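Local coordinates for protein polyhedrin (Orgyia pseudotsugata cypovirus 5, PDB 5A8U) that forms the crystalline matrix of viral occlusion bodies, the polyhedra that protect cypovirus particles from the outside environment until insect larvae ingest them, at residues R23-V34 / I190-R198; P107-G116 / A171-F179. All blocks are in the same frame, centred on the assembly; numbering follows the deposited sequence.

Contact 1 of 2, residues R23-V34 / I190-R198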
loop_
_atom_site.group_PDB
_atom_site.type_symbol
_atom_site.label_atom_id
_atom_site.label_comp_id
_atom_site.label_asym_id
_atom_site.label_seq_id
_atom_site.Cartn_x
_atom_site.Cartn_y
_atom_site.Cartn_z
ATOM N N ARG A 23 -26.227 7.123 -3.301
ATOM C CA ARG A 23 -25.330 6.623 -2.264
ATOM C C ARG A 23 -25.530 5.124 -2.023
ATOM O O ARG A 23 -24.616 4.444 -1.567
ATOM C CB ARG A 23 -25.554 7.383 -0.954
ATOM C CG ARG A 23 -26.964 7.212 -0.402
ATOM C CD ARG A 23 -27.190 8.037 0.862
ATOM N NE ARG A 23 -26.647 7.378 2.044
ATOM C CZ ARG A 23 -27.344 7.119 3.147
ATOM N NH1 ARG A 23 -28.624 7.468 3.230
ATOM N NH2 ARG A 23 -26.758 6.512 4.173
ATOM N N SER A 24 -26.728 4.622 -2.321
ATOM C CA SER A 24 -27.041 3.202 -2.156
ATOM C C SER A 24 -26.468 2.306 -3.245
ATOM O O SER A 24 -26.477 1.085 -3.085
ATOM C CB SER A 24 -28.562 2.979 -2.101
ATOM O OG SER A 24 -29.141 3.616 -0.980
ATOM N N SER A 25 -25.995 2.899 -4.347
ATOM C CA SER A 25 -25.450 2.126 -5.475
ATOM C C SER A 25 -24.101 1.547 -5.087
ATOM O O SER A 25 -23.296 2.241 -4.476
ATOM C CB SER A 25 -25.265 3.013 -6.713
ATOM O OG SER A 25 -24.610 2.301 -7.766
ATOM N N SER A 26 -23.856 0.285 -5.446
ATOM C CA SER A 26 -22.555 -0.307 -5.202
ATOM C C SER A 26 -21.467 0.424 -5.972
ATOM O O SER A 26 -20.299 0.213 -5.713
ATOM C CB SER A 26 -22.532 -1.794 -5.583
ATOM O OG SER A 26 -23.408 -2.545 -4.763
ATOM N N ASN A 27 -21.847 1.273 -6.924
ATOM C CA ASN A 27 -20.855 2.019 -7.693
ATOM C C ASN A 27 -20.692 3.489 -7.285
ATOM O O ASN A 27 -19.937 4.233 -7.913
ATOM C CB ASN A 27 -21.125 1.866 -9.187
ATOM C CG ASN A 27 -20.879 0.452 -9.653
ATOM O OD1 ASN A 27 -21.785 -0.225 -10.153
ATOM N ND2 ASN A 27 -19.653 -0.020 -9.460
ATOM N N SER A 28 -21.387 3.882 -6.217
ATOM C CA SER A 28 -21.112 5.163 -5.565
ATOM C C SER A 28 -19.925 4.989 -4.631
ATOM O O SER A 28 -19.412 3.881 -4.456
ATOM C CB SER A 28 -22.323 5.623 -4.753
ATOM O OG SER A 28 -22.575 4.734 -3.676
ATOM N N GLY A 29 -19.489 6.083 -4.025
ATOM C CA GLY A 29 -18.360 6.023 -3.122
ATOM C C GLY A 29 -18.728 5.944 -1.656
ATOM O O GLY A 29 -19.712 6.533 -1.214
ATOM N N ILE A 30 -17.930 5.193 -0.902
ATOM C CA ILE A 30 -17.951 5.245 0.553
ATOM C C ILE A 30 -16.625 5.886 0.946
ATOM O O ILE A 30 -15.610 5.664 0.280
ATOM C CB ILE A 30 -18.106 3.827 1.204
ATOM C CG1 ILE A 30 -17.081 2.832 0.656
ATOM C CG2 ILE A 30 -19.535 3.279 1.003
ATOM C CD1 ILE A 30 -17.000 1.515 1.478
ATOM N N ASN A 31 -16.648 6.715 1.986
ATOM C CA ASN A 31 -15.462 7.456 2.410
ATOM C C ASN A 31 -15.131 7.134 3.849
ATOM O O ASN A 31 -16.011 7.039 4.695
ATOM C CB ASN A 31 -15.675 8.962 2.280
ATOM C CG ASN A 31 -15.491 9.458 0.868
ATOM O OD1 ASN A 31 -14.424 9.936 0.499
ATOM N ND2 ASN A 31 -16.541 9.339 0.060
ATOM N N VAL A 32 -13.849 6.967 4.117
ATOM C CA VAL A 32 -13.358 6.829 5.473
ATOM C C VAL A 32 -12.291 7.892 5.630
ATOM O O VAL A 32 -11.385 7.993 4.805
ATOM C CB VAL A 32 -12.771 5.433 5.715
ATOM C CG1 VAL A 32 -12.218 5.334 7.126
ATOM C CG2 VAL A 32 -13.874 4.384 5.495
ATOM N N THR A 33 -12.425 8.715 6.665
ATOM C CA THR A 33 -11.464 9.767 6.927
ATOM C C THR A 33 -10.920 9.599 8.344
ATOM O O THR A 33 -11.665 9.359 9.307
ATOM C CB THR A 33 -12.078 11.163 6.739
ATOM O OG1 THR A 33 -12.680 11.232 5.441
ATOM C CG2 THR A 33 -10.999 12.267 6.829
ATOM N N VAL A 34 -9.603 9.653 8.450
ATOM C CA VAL A 34 -8.968 9.724 9.752
ATOM C C VAL A 34 -8.422 11.125 9.910
ATOM O O VAL A 34 -7.656 11.604 9.065
ATOM C CB VAL A 34 -7.816 8.715 9.870
ATOM C CG1 VAL A 34 -6.859 9.078 11.042
ATOM C CG2 VAL A 34 -8.377 7.323 10.001
ATOM N N ILE A 190 -3.127 2.261 13.880
ATOM C CA ILE A 190 -4.496 1.813 13.624
ATOM C C ILE A 190 -4.645 0.995 12.360
ATOM O O ILE A 190 -3.873 1.142 11.423
ATOM C CB ILE A 190 -5.503 2.992 13.507
ATOM C CG1 ILE A 190 -5.231 3.831 12.252
ATOM C CG2 ILE A 190 -5.545 3.826 14.802
ATOM C CD1 ILE A 190 -6.288 4.886 12.026
ATOM N N GLY A 191 -5.659 0.138 12.367
ATOM C CA GLY A 191 -6.164 -0.514 11.172
ATOM C C GLY A 191 -7.681 -0.410 11.187
ATOM O O GLY A 191 -8.293 -0.338 12.251
ATOM N N PHE A 192 -8.300 -0.380 10.015
ATOM C CA PHE A 192 -9.763 -0.320 9.950
ATOM C C PHE A 192 -10.319 -1.096 8.746
ATOM O O PHE A 192 -9.612 -1.327 7.744
ATOM C CB PHE A 192 -10.241 1.144 9.891
ATOM C CG PHE A 192 -9.815 1.856 8.629
ATOM C CD1 PHE A 192 -10.562 1.728 7.461
ATOM C CD2 PHE A 192 -8.653 2.618 8.602
ATOM C CE1 PHE A 192 -10.157 2.349 6.275
ATOM C CE2 PHE A 192 -8.249 3.247 7.413
ATOM C CZ PHE A 192 -9.005 3.105 6.259
ATOM N N GLU A 193 -11.583 -1.502 8.861
ATOM C CA GLU A 193 -12.323 -2.094 7.732
ATOM C C GLU A 193 -13.725 -1.528 7.728
ATOM O O GLU A 193 -14.380 -1.492 8.762
ATOM C CB GLU A 193 -12.406 -3.620 7.855
ATOM C CG GLU A 193 -11.053 -4.293 8.051
ATOM C CD GLU A 193 -11.156 -5.784 8.344
ATOM O OE1 GLU A 193 -12.279 -6.267 8.639
ATOM O OE2 GLU A 193 -10.117 -6.473 8.270
ATOM N N VAL A 194 -14.176 -1.080 6.570
ATOM C CA VAL A 194 -15.522 -0.526 6.424
ATOM C C VAL A 194 -16.150 -1.169 5.189
ATOM O O VAL A 194 -15.484 -1.382 4.178
ATOM C CB VAL A 194 -15.452 0.997 6.257
ATOM C CG1 VAL A 194 -16.770 1.602 5.712
ATOM C CG2 VAL A 194 -15.014 1.658 7.563
ATOM N N TYR A 195 -17.430 -1.484 5.297
ATOM C CA TYR A 195 -18.117 -2.293 4.311
ATOM C C TYR A 195 -19.401 -1.660 3.782
ATOM O O TYR A 195 -20.168 -1.063 4.525
ATOM C CB TYR A 195 -18.468 -3.658 4.935
ATOM C CG TYR A 195 -17.264 -4.452 5.392
ATOM C CD1 TYR A 195 -16.745 -4.285 6.669
ATOM C CD2 TYR A 195 -16.654 -5.376 4.547
ATOM C CE1 TYR A 195 -15.647 -5.008 7.097
ATOM C CE2 TYR A 195 -15.570 -6.113 4.960
ATOM C CZ TYR A 195 -15.068 -5.931 6.234
ATOM O OH TYR A 195 -13.990 -6.649 6.666
ATOM N N ARG A 196 -19.625 -1.841 2.483
ATOM C CA ARG A 196 -20.837 -1.423 1.797
ATOM C C ARG A 196 -22.091 -2.039 2.404
ATOM O O ARG A 196 -22.150 -3.255 2.646
ATOM C CB ARG A 196 -20.702 -1.851 0.326
ATOM C CG ARG A 196 -21.981 -1.939 -0.491
ATOM C CD ARG A 196 -22.526 -0.586 -0.850
ATOM N NE ARG A 196 -21.551 0.284 -1.516
ATOM C CZ ARG A 196 -21.802 1.556 -1.798
ATOM N NH1 ARG A 196 -22.986 2.063 -1.469
ATOM N NH2 ARG A 196 -20.893 2.319 -2.391
ATOM N N TYR A 197 -23.113 -1.209 2.629
ATOM C CA TYR A 197 -24.440 -1.729 2.902
ATOM C C TYR A 197 -25.036 -2.241 1.596
ATOM O O TYR A 197 -25.087 -1.534 0.578
ATOM C CB TYR A 197 -25.352 -0.637 3.467
ATOM C CG TYR A 197 -26.765 -1.106 3.699
ATOM C CD1 TYR A 197 -27.044 -2.044 4.673
ATOM C CD2 TYR A 197 -27.819 -0.614 2.928
ATOM C CE1 TYR A 197 -28.349 -2.486 4.893
ATOM C CE2 TYR A 197 -29.129 -1.039 3.138
ATOM C CZ TYR A 197 -29.381 -1.977 4.124
ATOM O OH TYR A 197 -30.672 -2.399 4.357
ATOM N N ARG A 198 -25.481 -3.479 1.622
ATOM C CA ARG A 198 -26.016 -4.108 0.418
ATOM C C ARG A 198 -27.527 -4.106 0.483
ATOM O O ARG A 198 -28.109 -4.343 1.546
ATOM C CB ARG A 198 -25.476 -5.526 0.311
ATOM C CG ARG A 198 -23.992 -5.582 -0.086
ATOM C CD ARG A 198 -23.811 -5.435 -1.602
ATOM N NE ARG A 198 -24.463 -6.545 -2.295
ATOM C CZ ARG A 198 -25.595 -6.452 -2.991
ATOM N NH1 ARG A 198 -26.203 -5.280 -3.158
ATOM N NH2 ARG A 198 -26.113 -7.546 -3.534
HETATM O O HOH W 1 -25.533 0.760 -0.524
HETATM O O HOH W 2 -25.680 -0.853 -1.750
HETATM O O HOH W 3 -25.460 -2.583 -3.073
#
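Val32 is the bump that keys the two strands together: its two methyl groups each meet a different residue of 190-195. Val32 CG1, anti to the backbone N (chi1 178°), sits over one face of the Phe192 ring in a CH-pi contact, 4.0 Å from the ring centroid and displaced toward the rim. The other methyl, Val32 CG2, lies 3.6 Å from Val194 CG2, the two side chains sliding past each other in opposite directions. Further along, Val34 and Ile190 meet tip to tip, Val34 CG2 lying 3.8 Å from Ile190 CD1.

At the other end Arg196 fills a hollow lined by the 23-28 loop. Bends at chi2 and chi3 bring its guanidinium flat between Ile30 CG2 on one face and Ser26 CA on the other. Arg196 NH1 donates to Arg23 O at 2.9 Å, in the guanidinium plane, and also to a water that bridges Ser24 O and Tyr197 O. Arg196 NE is hydrogen-bonded to Thr51 O, a further grip on this buried group. Ser25 O accepts from both Ser28 N and Ser28 OG, the latter at 2.7 Å, which probably helps hold the turn that lines the hollow.

This is face-to-face packing between two sheets: strand 30-37 lies between strands 43-50 and 109-115, strand 189-195 belongs to the three-stranded sheet with 53-58 and 124-128, and Ile54 of strand 53-58 touches Ile30, Val32 and Val194.

Contact 2 of 2, residues P107-G116 / A171-F179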
loop_
_atom_site.group_PDB
_atom_site.type_symbol
_atom_site.label_atom_id
_atom_site.label_comp_id
_atom_site.label_asym_id
_atom_site.label_seq_id
_atom_site.Cartn_x
_atom_site.Cartn_y
_atom_site.Cartn_z
ATOM N N PRO A 107 0.150 12.817 17.929
ATOM C CA PRO A 107 -1.229 13.321 18.005
ATOM C C PRO A 107 -1.876 13.047 19.365
ATOM O O PRO A 107 -1.525 12.060 19.996
ATOM C CB PRO A 107 -1.948 12.536 16.898
ATOM C CG PRO A 107 -1.161 11.257 16.767
ATOM C CD PRO A 107 0.287 11.674 16.999
ATOM N N TYR A 108 -2.811 13.891 19.802
ATOM C CA TYR A 108 -3.431 13.679 21.119
ATOM C C TYR A 108 -4.826 13.067 21.007
ATOM O O TYR A 108 -5.400 12.607 22.004
ATOM C CB TYR A 108 -3.474 14.978 21.947
ATOM C CG TYR A 108 -4.517 15.958 21.468
ATOM C CD1 TYR A 108 -5.820 15.898 21.937
ATOM C CD2 TYR A 108 -4.212 16.917 20.517
ATOM C CE1 TYR A 108 -6.786 16.783 21.485
ATOM C CE2 TYR A 108 -5.170 17.804 20.050
ATOM C CZ TYR A 108 -6.456 17.731 20.530
ATOM O OH TYR A 108 -7.416 18.610 20.051
ATOM N N ALA A 109 -5.356 13.041 19.789
ATOM C CA ALA A 109 -6.709 12.547 19.551
ATOM C C ALA A 109 -6.906 12.303 18.065
ATOM O O ALA A 109 -6.112 12.766 17.238
ATOM C CB ALA A 109 -7.749 13.561 20.045
ATOM N N MET A 110 -7.974 11.584 17.742
ATOM C CA MET A 110 -8.362 11.364 16.360
ATOM C C MET A 110 -9.884 11.393 16.237
ATOM O O MET A 110 -10.605 11.034 17.169
ATOM C CB MET A 110 -7.806 10.033 15.861
ATOM C CG MET A 110 -8.572 9.361 14.742
ATOM S SD MET A 110 -7.943 7.671 14.526
ATOM C CE MET A 110 -8.012 7.126 16.181
ATOM N N GLN A 111 -10.356 11.862 15.091
ATOM C CA GLN A 111 -11.743 11.667 14.689
ATOM C C GLN A 111 -11.743 10.660 13.528
ATOM O O GLN A 111 -11.006 10.828 12.560
ATOM C CB GLN A 111 -12.382 12.991 14.255
ATOM C CG GLN A 111 -13.868 12.834 14.004
ATOM C CD GLN A 111 -14.554 14.107 13.553
ATOM O OE1 GLN A 111 -15.719 14.069 13.149
ATOM N NE2 GLN A 111 -13.843 15.241 13.618
ATOM N N PHE A 112 -12.556 9.617 13.647
ATOM C CA PHE A 112 -12.664 8.589 12.623
ATOM C C PHE A 112 -14.065 8.756 12.035
ATOM O O PHE A 112 -15.066 8.599 12.741
ATOM C CB PHE A 112 -12.475 7.210 13.277
ATOM C CG PHE A 112 -12.623 6.030 12.322
ATOM C CD1 PHE A 112 -11.637 5.757 11.387
ATOM C CD2 PHE A 112 -13.716 5.172 12.410
ATOM C CE1 PHE A 112 -11.753 4.668 10.516
ATOM C CE2 PHE A 112 -13.828 4.071 11.553
ATOM C CZ PHE A 112 -12.848 3.818 10.617
ATOM N N ILE A 113 -14.136 9.138 10.765
ATOM C CA ILE A 113 -15.413 9.475 10.145
ATOM C C ILE A 113 -15.698 8.527 8.991
ATOM O O ILE A 113 -14.863 8.341 8.121
ATOM C CB ILE A 113 -15.411 10.908 9.592
ATOM C CG1 ILE A 113 -14.741 11.863 10.583
ATOM C CG2 ILE A 113 -16.829 11.335 9.225
ATOM C CD1 ILE A 113 -14.476 13.251 10.009
ATOM N N VAL A 114 -16.890 7.943 8.974
ATOM C CA VAL A 114 -17.251 7.014 7.911
ATOM C C VAL A 114 -18.520 7.534 7.251
ATOM O O VAL A 114 -19.482 7.825 7.943
ATOM C CB VAL A 114 -17.521 5.602 8.474
ATOM C CG1 VAL A 114 -17.885 4.636 7.343
ATOM C CG2 VAL A 114 -16.294 5.082 9.245
ATOM N N GLN A 115 -18.518 7.678 5.927
ATOM C CA GLN A 115 -19.664 8.268 5.226
ATOM C C GLN A 115 -20.071 7.477 3.969
ATOM O O GLN A 115 -19.219 7.004 3.222
ATOM C CB GLN A 115 -19.355 9.731 4.868
ATOM C CG GLN A 115 -20.375 10.380 3.923
ATOM C CD GLN A 115 -20.110 11.862 3.703
ATOM O OE1 GLN A 115 -19.368 12.493 4.463
ATOM N NE2 GLN A 115 -20.723 12.429 2.663
ATOM N N GLY A 116 -21.379 7.332 3.746
ATOM C CA GLY A 116 -21.866 6.636 2.564
ATOM C C GLY A 116 -22.950 5.673 2.980
ATOM O O GLY A 116 -23.391 5.722 4.121
ATOM N N ALA A 171 -25.820 10.947 6.951
ATOM C CA ALA A 171 -24.814 10.796 5.899
ATOM C C ALA A 171 -23.633 9.934 6.336
ATOM O O ALA A 171 -23.017 9.230 5.533
ATOM C CB ALA A 171 -24.314 12.160 5.442
ATOM N N GLY A 172 -23.287 10.012 7.605
ATOM C CA GLY A 172 -22.162 9.249 8.086
ATOM C C GLY A 172 -22.180 9.180 9.592
ATOM O O GLY A 172 -23.148 9.593 10.238
ATOM N N LYS A 173 -21.112 8.631 10.157
ATOM C CA LYS A 173 -20.961 8.564 11.599
ATOM C C LYS A 173 -19.534 8.913 11.962
ATOM O O LYS A 173 -18.606 8.693 11.176
ATOM C CB LYS A 173 -21.299 7.170 12.135
ATOM C CG LYS A 173 -22.706 6.692 11.805
ATOM C CD LYS A 173 -22.994 5.484 12.695
ATOM C CE LYS A 173 -24.315 4.822 12.451
ATOM N NZ LYS A 173 -24.534 3.887 13.618
ATOM N N SER A 174 -19.363 9.459 13.157
ATOM C CA SER A 174 -18.047 9.897 13.589
ATOM C C SER A 174 -17.732 9.357 14.968
ATOM O O SER A 174 -18.608 9.281 15.841
ATOM C CB SER A 174 -17.999 11.438 13.616
ATOM O OG SER A 174 -16.808 11.894 14.223
ATOM N N TYR A 175 -16.471 8.994 15.176
ATOM C CA TYR A 175 -16.021 8.564 16.488
ATOM C C TYR A 175 -14.833 9.432 16.907
ATOM O O TYR A 175 -13.811 9.506 16.198
ATOM C CB TYR A 175 -15.644 7.074 16.468
ATOM C CG TYR A 175 -15.097 6.579 17.784
ATOM C CD1 TYR A 175 -15.806 6.778 18.960
ATOM C CD2 TYR A 175 -13.880 5.902 17.851
ATOM C CE1 TYR A 175 -15.320 6.328 20.186
ATOM C CE2 TYR A 175 -13.378 5.441 19.075
ATOM C CZ TYR A 175 -14.104 5.672 20.241
ATOM O OH TYR A 175 -13.628 5.231 21.459
ATOM N N TYR A 176 -14.968 10.093 18.054
ATOM C CA TYR A 176 -13.886 10.927 18.569
ATOM C C TYR A 176 -13.213 10.219 19.729
ATOM O O TYR A 176 -13.882 9.719 20.644
ATOM C CB TYR A 176 -14.422 12.301 19.032
ATOM C CG TYR A 176 -13.364 13.167 19.676
ATOM C CD1 TYR A 176 -12.546 13.986 18.896
ATOM C CD2 TYR A 176 -13.183 13.171 21.052
ATOM C CE1 TYR A 176 -11.574 14.780 19.473
ATOM C CE2 TYR A 176 -12.209 13.968 21.644
ATOM C CZ TYR A 176 -11.414 14.772 20.847
ATOM O OH TYR A 176 -10.445 15.555 21.424
ATOM N N VAL A 177 -11.888 10.157 19.701
ATOM C CA VAL A 177 -11.196 9.514 20.817
ATOM C C VAL A 177 -9.863 10.157 21.164
ATOM O O VAL A 177 -9.072 10.537 20.297
ATOM C CB VAL A 177 -11.025 7.993 20.605
ATOM C CG1 VAL A 177 -10.013 7.729 19.491
ATOM C CG2 VAL A 177 -10.585 7.310 21.908
ATOM N N ARG A 178 -9.639 10.303 22.464
ATOM C CA ARG A 178 -8.398 10.841 22.969
ATOM C C ARG A 178 -7.380 9.729 23.157
ATOM O O ARG A 178 -7.712 8.618 23.578
ATOM C CB ARG A 178 -8.638 11.555 24.300
ATOM C CG ARG A 178 -9.467 12.822 24.193
ATOM C CD ARG A 178 -8.591 14.042 24.014
ATOM N NE ARG A 178 -9.365 15.283 23.992
ATOM C CZ ARG A 178 -9.660 16.007 25.068
ATOM N NH1 ARG A 178 -9.251 15.616 26.264
ATOM N NH2 ARG A 178 -10.356 17.127 24.946
ATOM N N PHE A 179 -6.130 10.049 22.850
ATOM C CA PHE A 179 -5.035 9.108 22.972
ATOM C C PHE A 179 -4.426 9.239 24.377
ATOM O O PHE A 179 -3.439 9.947 24.570
ATOM C CB PHE A 179 -3.994 9.391 21.874
ATOM C CG PHE A 179 -4.493 9.140 20.461
ATOM C CD1 PHE A 179 -5.599 8.325 20.225
ATOM C CD2 PHE A 179 -3.843 9.715 19.364
ATOM C CE1 PHE A 179 -6.051 8.074 18.924
ATOM C CE2 PHE A 179 -4.278 9.467 18.071
ATOM C CZ PHE A 179 -5.389 8.639 17.849
#
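Met110, Phe112 and Val114 each exchange a pair of backbone hydrogen bonds with Val177, Tyr175 and Lys173, respectively. Phe179 N to Tyr108 O (2.8 Å) and Gly116 N to Ala171 O (3.1 Å) extend this ladder at its two ends. Ser174 OG also donates to Gln111 OE1 at 2.7 Å, and the extended Gln111 chain, with CG anti to its own N (chi1 -173°), carries the amide across to Ser174 on the neighbouring strand. The NH2 end of that amide goes on to Gln246 O. On the same face, within its own strand, Arg178 NE donates to Tyr176 OH at 2.8 Å, close to the guanidinium plane, while Tyr176 OH also rests 3.6 Å from Ala109 CB.

Outward from these bonds, Phe179 folds back over 107-110. Ala109 CA lies over the centre of its ring, Pro107 O and Met110 CE meet its edge, and Met110 CB comes within 3.4 Å of Phe179 CZ. A bend at chi3 (50°) puts Met110 CE 3.9 Å from Val177 CG1. Phe127 of strand 124-128 packs on both Met110 and Val177.

At the far end Ala171 and Gly172 face Leu164 of the adjoining strand 162-166 in a classic beta bulge. The pairing of 109-115 with 171-178 is a regular antiparallel ladder inside the six-stranded sheet, whose Met110 and Val177 face packs on the three-stranded sheet as in a beta sandwich.

Overall arrangement
Contact 1 and contact 2 have centres 14 Å apart and both reach one six-stranded antiparallel sheet, in which strands 30-37 and 109-115 are neighbours. Contact 2 is a pairing within that sheet; contact 1 joins its face to the smaller sheet carrying strand 189-195. The two meet directly through probable backbone hydrogen bonds, Thr33 N to Ile113 O and Asn31 O to Gln115 N, and through Val32 packing on Phe112. Along the chain, contact 2 is nested inside the loop that contact 1 closes, and strand 169-178 leads on to 189-195. Together they tie early, middle and late strands into the buried core of the subunit from which polyhedra are built.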